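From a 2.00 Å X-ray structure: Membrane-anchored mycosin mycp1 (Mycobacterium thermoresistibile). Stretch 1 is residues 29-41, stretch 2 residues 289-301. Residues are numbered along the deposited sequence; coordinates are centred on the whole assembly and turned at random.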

ATOM      1  N   CYS A  29      20.853  -0.212  -8.855  1.00 28.36           N
ATOM      2  CA  CYS A  29      19.852  -0.005  -7.818  1.00 26.53           C
ATOM      3  C   CYS A  29      20.056   1.323  -7.103  1.00 25.38           C
ATOM      4  O   CYS A  29      21.178   1.751  -6.855  1.00 25.89           O
ATOM      5  CB  CYS A  29      19.904  -1.157  -6.819  1.00 27.59           C
ATOM      6  SG  CYS A  29      19.497  -2.746  -7.603  1.00 28.40           S
ATOM      7  N   ALA A  30      18.949   1.961  -6.774  1.00 23.62           N
ATOM      8  CA  ALA A  30      18.958   3.165  -5.943  1.00 22.38           C
ATOM      9  C   ALA A  30      19.116   2.794  -4.480  1.00 20.83           C
ATOM     10  O   ALA A  30      18.930   1.634  -4.094  1.00 21.42           O
ATOM     11  CB  ALA A  30      17.664   3.939  -6.142  1.00 22.02           C
ATOM     12  N   ALA A  31      19.483   3.790  -3.673  1.00 19.97           N
ATOM     13  CA  ALA A  31      19.489   3.669  -2.211  1.00 18.87           C
ATOM     14  C   ALA A  31      18.900   4.955  -1.637  1.00 18.34           C
ATOM     15  O   ALA A  31      19.040   6.014  -2.234  1.00 18.15           O
ATOM     16  CB  ALA A  31      20.887   3.467  -1.704  1.00 19.80           C
ATOM     17  N   PRO A  32      18.200   4.856  -0.502  1.00 17.46           N
ATOM     18  CA  PRO A  32      17.663   6.051   0.112  1.00 17.32           C
ATOM     19  C   PRO A  32      18.767   6.843   0.778  1.00 17.00           C
ATOM     20  O   PRO A  32      19.876   6.315   1.000  1.00 16.37           O
ATOM     21  CB  PRO A  32      16.720   5.489   1.174  1.00 18.04           C
ATOM     22  CG  PRO A  32      17.379   4.233   1.582  1.00 18.47           C
ATOM     23  CD  PRO A  32      17.916   3.655   0.302  1.00 17.63           C
ATOM     24  N   THR A  33      18.440   8.073   1.158  1.00 16.95           N
ATOM     25  CA  THR A  33      19.416   8.961   1.751  1.00 16.72           C
ATOM     26  C   THR A  33      18.754   9.922   2.769  1.00 17.07           C
ATOM     27  O   THR A  33      17.667   9.647   3.281  1.00 17.12           O
ATOM     28  CB  THR A  33      20.283   9.643   0.639  1.00 16.74           C
ATOM     29  OG1 THR A  33      21.324  10.401   1.239  1.00 16.89           O
ATOM     30  CG2 THR A  33      19.465  10.548  -0.324  1.00 17.75           C
ATOM     31  N   VAL A  34      19.422  11.027   3.054  1.00 17.21           N
ATOM     32  CA  VAL A  34      18.988  11.970   4.074  1.00 18.52           C
ATOM     33  C   VAL A  34      19.206  13.388   3.589  1.00 19.86           C
ATOM     34  O   VAL A  34      20.074  13.638   2.745  1.00 21.04           O
ATOM     35  CB  VAL A  34      19.773  11.759   5.394  1.00 18.53           C
ATOM     36  CG1 VAL A  34      19.542  10.353   5.925  1.00 19.30           C
ATOM     37  CG2 VAL A  34      21.268  11.988   5.188  1.00 17.69           C
ATOM     38  N   TYR A  35      18.389  14.312   4.091  1.00 19.21           N
ATOM     39  CA  TYR A  35      18.640  15.731   3.886  1.00 19.29           C
ATOM     40  C   TYR A  35      19.823  16.144   4.753  1.00 20.49           C
ATOM     41  O   TYR A  35      19.949  15.695   5.910  1.00 19.68           O
ATOM     42  CB  TYR A  35      17.405  16.574   4.225  1.00 19.30           C
ATOM     43  CG  TYR A  35      16.388  16.607   3.114  1.00 20.00           C
ATOM     44  CD1 TYR A  35      16.581  17.414   1.996  1.00 20.27           C
ATOM     45  CD2 TYR A  35      15.242  15.814   3.164  1.00 20.50           C
ATOM     46  CE1 TYR A  35      15.651  17.454   0.973  1.00 21.24           C
ATOM     47  CE2 TYR A  35      14.309  15.840   2.128  1.00 21.11           C
ATOM     48  CZ  TYR A  35      14.527  16.660   1.040  1.00 21.20           C
ATOM     49  OH  TYR A  35      13.630  16.682   0.004  1.00 23.16           O
ATOM     50  N   PRO A  36      20.703  17.004   4.206  1.00 21.64           N
ATOM     51  CA  PRO A  36      21.803  17.508   5.002  1.00 22.87           C
ATOM     52  C   PRO A  36      21.315  18.046   6.332  1.00 23.76           C
ATOM     53  O   PRO A  36      20.283  18.679   6.370  1.00 23.99           O
ATOM     54  CB  PRO A  36      22.362  18.633   4.128  1.00 23.39           C
ATOM     55  CG  PRO A  36      22.131  18.132   2.738  1.00 22.41           C
ATOM     56  CD  PRO A  36      20.761  17.512   2.823  1.00 21.65           C
ATOM     57  N   ASP A  37      22.040  17.731   7.405  1.00 25.98           N
ATOM     58  CA  ASP A  37      21.779  18.227   8.746  1.00 27.91           C
ATOM     59  C   ASP A  37      20.441  17.795   9.363  1.00 27.16           C
ATOM     60  O   ASP A  37      19.923  18.495  10.202  1.00 28.84           O
ATOM     61  CB  ASP A  37      21.891  19.756   8.749  1.00 30.44           C
ATOM     62  CG  ASP A  37      23.188  20.227   8.152  1.00 31.83           C
ATOM     63  OD1 ASP A  37      24.250  19.861   8.716  1.00 32.88           O
ATOM     64  OD2 ASP A  37      23.146  20.935   7.107  1.00 32.57           O
ATOM     65  N   SER A  38      19.901  16.647   8.963  1.00 25.00           N
ATOM     66  CA  SER A  38      18.706  16.089   9.602  1.00 24.46           C
ATOM     67  C   SER A  38      19.073  15.498  10.962  1.00 25.44           C
ATOM     68  O   SER A  38      20.116  14.870  11.110  1.00 25.78           O
ATOM     69  CB  SER A  38      18.103  14.984   8.725  1.00 23.11           C
ATOM     70  OG  SER A  38      17.647  15.488   7.474  1.00 21.58           O
ATOM     71  N   ASN A  39      18.236  15.718  11.957  1.00 25.98           N
ATOM     72  CA  ASN A  39      18.470  15.167  13.287  1.00 28.42           C
ATOM     73  C   ASN A  39      17.369  14.160  13.573  1.00 27.47           C
ATOM     74  O   ASN A  39      16.213  14.536  13.707  1.00 27.65           O
ATOM     75  CB  ASN A  39      18.470  16.271  14.334  1.00 30.25           C
ATOM     76  CG  ASN A  39      18.403  15.733  15.765  1.00 33.30           C
ATOM     77  OD1 ASN A  39      18.842  14.612  16.062  1.00 32.74           O
ATOM     78  ND2 ASN A  39      17.855  16.544  16.662  1.00 35.48           N
ATOM     79  N   PHE A  40      17.724  12.880  13.636  1.00 25.99           N
ATOM     80  CA  PHE A  40      16.726  11.821  13.797  1.00 25.02           C
ATOM     81  C   PHE A  40      16.454  11.433  15.253  1.00 25.41           C
ATOM     82  O   PHE A  40      15.716  10.486  15.526  1.00 24.13           O
ATOM     83  CB  PHE A  40      17.146  10.599  12.980  1.00 24.44           C
ATOM     84  CG  PHE A  40      17.219  10.866  11.500  1.00 23.03           C
ATOM     85  CD1 PHE A  40      16.069  10.920  10.750  1.00 21.97           C
ATOM     86  CD2 PHE A  40      18.445  11.071  10.866  1.00 23.41           C
ATOM     87  CE1 PHE A  40      16.118  11.141   9.377  1.00 22.12           C
ATOM     88  CE2 PHE A  40      18.508  11.306   9.500  1.00 23.12           C
ATOM     89  CZ  PHE A  40      17.342  11.337   8.751  1.00 22.31           C
ATOM     90  N   ALA A  41      17.036  12.173  16.187  1.00 26.87           N
ATOM     91  CA  ALA A  41      16.741  11.971  17.602  1.00 28.96           C
ATOM     92  C   ALA A  41      15.260  12.247  17.911  1.00 29.26           C
ATOM     93  O   ALA A  41      14.668  11.595  18.759  1.00 29.26           O
ATOM     94  CB  ALA A  41      17.643  12.837  18.462  1.00 29.83           C
TER
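Stretch 2 289-301: LGYGGEPVNALQG

How does the backbone of stretch 2 run against stretch 1? It runs antiparallel: Leu-299 lies by Pro-32 (CA to CA 5.1 Å), Ala-298 by Val-34 (CA to CA 4.7 Å) and Pro-295 by Phe-40 (CA to CA 6.9 Å). Stretch 1 has no regular helix or strand, but Tyr-35 to Ser-38 form a type II turn. Stretch 2 makes a type I turn from Gly-290 to Gly-293, then becomes extended, with Pro-295 and Val-296 in a strand and Leu-299 in a second one.

What joins the two backbones? A single antiparallel bridge pairs Thr-33 with Ala-298. Thr-33 N donates to Ala-298 O at 2.8 Å, and Thr-33 O accepts from both Ala-298 N at 3.1 Å and Asn-297 N at 3.0 Å. Beyond the bridge two waters continue the link: each donates to Ala-31 O, one accepting from Gln-300 N and the other from Gln-300 NE2.

How does Asn-297 hold the turn of stretch 1? Its amide uses both ends. Asn-297 OD1 accepts from Tyr-35 N at 2.9 Å, while Asn-297 ND2 donates to Ser-38 OG at 3.0 Å. Ser-38 OG in turn donates to Tyr-35 O at 2.8 Å, so one side chain grips both the first and last residues of the turn.

Which rings pack across the contact? Three do, each with an aliphatic carbon over one face. Pro-32 CD lies 3.9 Å from the centroid of the Tyr-291 ring, whose OH donates to Ala-30 O at 2.6 Å near the ring plane. Ala-298 CB sits 4.1 Å from the Tyr-35 ring centroid, and Pro-295 CB 3.7 Å from that of Phe-40. Pro-32 also packs its CB against Val-296 CG1 at 3.8 Å and Leu-299 CD2 at 3.9 Å.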

ATOM      1  N   LEU A 289      13.335   3.800   7.471  1.00 15.38           N
ATOM      2  CA  LEU A 289      14.650   3.165   7.539  1.00 15.36           C
ATOM      3  C   LEU A 289      15.091   2.616   6.193  1.00 15.39           C
ATOM      4  O   LEU A 289      14.274   2.182   5.373  1.00 14.77           O
ATOM      5  CB  LEU A 289      14.653   2.019   8.558  1.00 16.19           C
ATOM      6  CG  LEU A 289      14.169   2.332   9.990  1.00 16.02           C
ATOM      7  CD1 LEU A 289      14.258   1.068  10.852  1.00 16.57           C
ATOM      8  CD2 LEU A 289      14.968   3.475  10.585  1.00 16.27           C
ATOM      9  N   GLY A 290      16.399   2.629   5.979  1.00 15.67           N
ATOM     10  CA  GLY A 290      17.001   2.145   4.745  1.00 15.76           C
ATOM     11  C   GLY A 290      17.503   0.715   4.843  1.00 16.10           C
ATOM     12  O   GLY A 290      17.099  -0.060   5.734  1.00 15.91           O
ATOM     13  N   TYR A 291      18.422   0.387   3.935  1.00 16.40           N
ATOM     14  CA  TYR A 291      18.893  -0.971   3.737  1.00 17.06           C
ATOM     15  C   TYR A 291      19.725  -1.508   4.903  1.00 17.79           C
ATOM     16  O   TYR A 291      19.952  -2.708   4.985  1.00 18.20           O
ATOM     17  CB  TYR A 291      19.730  -1.075   2.451  1.00 17.48           C
ATOM     18  CG  TYR A 291      19.051  -0.610   1.163  1.00 17.29           C
ATOM     19  CD1 TYR A 291      17.652  -0.611   1.030  1.00 16.73           C
ATOM     20  CD2 TYR A 291      19.811  -0.209   0.061  1.00 17.72           C
ATOM     21  CE1 TYR A 291      17.032  -0.188  -0.146  1.00 16.78           C
ATOM     22  CE2 TYR A 291      19.195   0.203  -1.113  1.00 17.97           C
ATOM     23  CZ  TYR A 291      17.803   0.226  -1.210  1.00 17.43           C
ATOM     24  OH  TYR A 291      17.191   0.609  -2.387  1.00 17.73           O
ATOM     25  N   GLY A 292      20.205  -0.626   5.773  1.00 17.89           N
ATOM     26  CA  GLY A 292      20.959  -1.054   6.952  1.00 18.86           C
ATOM     27  C   GLY A 292      20.157  -0.850   8.234  1.00 19.05           C
ATOM     28  O   GLY A 292      20.666  -1.069   9.309  1.00 19.73           O
ATOM     29  N   GLY A 293      18.902  -0.437   8.118  1.00 18.98           N
ATOM     30  CA  GLY A 293      18.113  -0.069   9.292  1.00 19.22           C
ATOM     31  C   GLY A 293      18.425   1.318   9.816  1.00 19.22           C
ATOM     32  O   GLY A 293      18.055   1.652  10.953  1.00 20.38           O
ATOM     33  N   GLU A 294      19.078   2.129   8.973  1.00 18.95           N
ATOM     34  CA  GLU A 294      19.464   3.513   9.288  1.00 19.00           C
ATOM     35  C   GLU A 294      18.332   4.478   8.946  1.00 18.19           C
ATOM     36  O   GLU A 294      17.671   4.317   7.924  1.00 18.08           O
ATOM     37  CB  GLU A 294      20.748   3.895   8.500  1.00 19.43           C
ATOM     38  CG  GLU A 294      20.576   4.355   7.042  1.00 19.15           C
ATOM     39  CD  GLU A 294      20.250   3.271   6.002  1.00 19.23           C
ATOM     40  OE1 GLU A 294      19.999   2.109   6.361  1.00 19.07           O
ATOM     41  OE2 GLU A 294      20.259   3.581   4.777  1.00 19.31           O
ATOM     42  N   PRO A 295      18.116   5.506   9.777  1.00 18.49           N
ATOM     43  CA  PRO A 295      17.044   6.435   9.435  1.00 17.82           C
ATOM     44  C   PRO A 295      17.310   7.167   8.102  1.00 17.73           C
ATOM     45  O   PRO A 295      18.452   7.533   7.805  1.00 18.15           O
ATOM     46  CB  PRO A 295      17.004   7.418  10.612  1.00 18.64           C
ATOM     47  CG  PRO A 295      18.134   7.082  11.510  1.00 19.23           C
ATOM     48  CD  PRO A 295      18.839   5.869  11.014  1.00 19.06           C
ATOM     49  N   VAL A 296      16.256   7.310   7.299  1.00 16.56           N
ATOM     50  CA  VAL A 296      16.318   8.043   6.055  1.00 16.48           C
ATOM     51  C   VAL A 296      15.101   8.955   5.898  1.00 16.02           C
ATOM     52  O   VAL A 296      14.022   8.666   6.433  1.00 15.63           O
ATOM     53  CB  VAL A 296      16.378   7.102   4.832  1.00 16.56           C
ATOM     54  CG1 VAL A 296      17.734   6.419   4.744  1.00 16.85           C
ATOM     55  CG2 VAL A 296      15.222   6.084   4.843  1.00 16.02           C
ATOM     56  N   ASN A 297      15.265  10.020   5.113  1.00 16.29           N
ATOM     57  CA  ASN A 297      14.176  10.961   4.836  1.00 16.30           C
ATOM     58  C   ASN A 297      14.267  11.685   3.486  1.00 17.05           C
ATOM     59  O   ASN A 297      13.596  12.691   3.285  1.00 17.13           O
ATOM     60  CB  ASN A 297      14.060  11.975   5.989  1.00 16.60           C
ATOM     61  CG  ASN A 297      15.229  12.930   6.051  1.00 17.46           C
ATOM     62  OD1 ASN A 297      16.191  12.811   5.283  1.00 17.82           O
ATOM     63  ND2 ASN A 297      15.160  13.892   6.970  1.00 17.83           N
ATOM     64  N   ALA A 298      15.085  11.154   2.566  1.00 17.42           N
ATOM     65  CA  ALA A 298      15.266  11.730   1.250  1.00 18.24           C
ATOM     66  C   ALA A 298      15.557  10.627   0.244  1.00 18.88           C
ATOM     67  O   ALA A 298      16.091   9.568   0.596  1.00 17.77           O
ATOM     68  CB  ALA A 298      16.420  12.718   1.258  1.00 19.44           C
ATOM     69  N   LEU A 299      15.222  10.914  -1.007  1.00 20.07           N
ATOM     70  CA  LEU A 299      15.520  10.059  -2.135  1.00 21.26           C
ATOM     71  C   LEU A 299      16.186  10.877  -3.223  1.00 22.80           C
ATOM     72  O   LEU A 299      16.022  12.108  -3.281  1.00 22.83           O
ATOM     73  CB  LEU A 299      14.215   9.470  -2.675  1.00 21.44           C
ATOM     74  CG  LEU A 299      13.514   8.603  -1.641  1.00 20.53           C
ATOM     75  CD1 LEU A 299      12.116   8.275  -2.093  1.00 20.56           C
ATOM     76  CD2 LEU A 299      14.335   7.341  -1.360  1.00 20.17           C
ATOM     77  N   GLN A 300      16.934  10.201  -4.101  1.00 23.85           N
ATOM     78  CA  GLN A 300      17.573  10.896  -5.204  1.00 25.92           C
ATOM     79  C   GLN A 300      16.493  11.172  -6.247  1.00 28.04           C
ATOM     80  O   GLN A 300      15.820  10.260  -6.689  1.00 27.96           O
ATOM     81  CB  GLN A 300      18.716  10.064  -5.812  1.00 26.33           C
ATOM     82  CG  GLN A 300      19.812   9.635  -4.838  1.00 25.37           C
ATOM     83  CD  GLN A 300      20.594  10.802  -4.266  1.00 25.25           C
ATOM     84  OE1 GLN A 300      20.474  11.933  -4.730  1.00 25.93           O
ATOM     85  NE2 GLN A 300      21.413  10.526  -3.261  1.00 24.37           N
ATOM     86  N   GLY A 301      16.314  12.435  -6.615  1.00 30.92           N
ATOM     87  CA  GLY A 301      15.381  12.812  -7.679  1.00 33.77           C
ATOM     88  C   GLY A 301      16.158  13.175  -8.928  1.00 38.05           C
ATOM     89  O   GLY A 301      17.330  12.826  -9.057  1.00 37.98           O
TER
HETATM   90  O   HOH W   1      17.126   7.255  -3.683  1.00 17.71           O
HETATM   91  O   HOH W   2      21.229   7.689  -2.592  1.00 20.94           O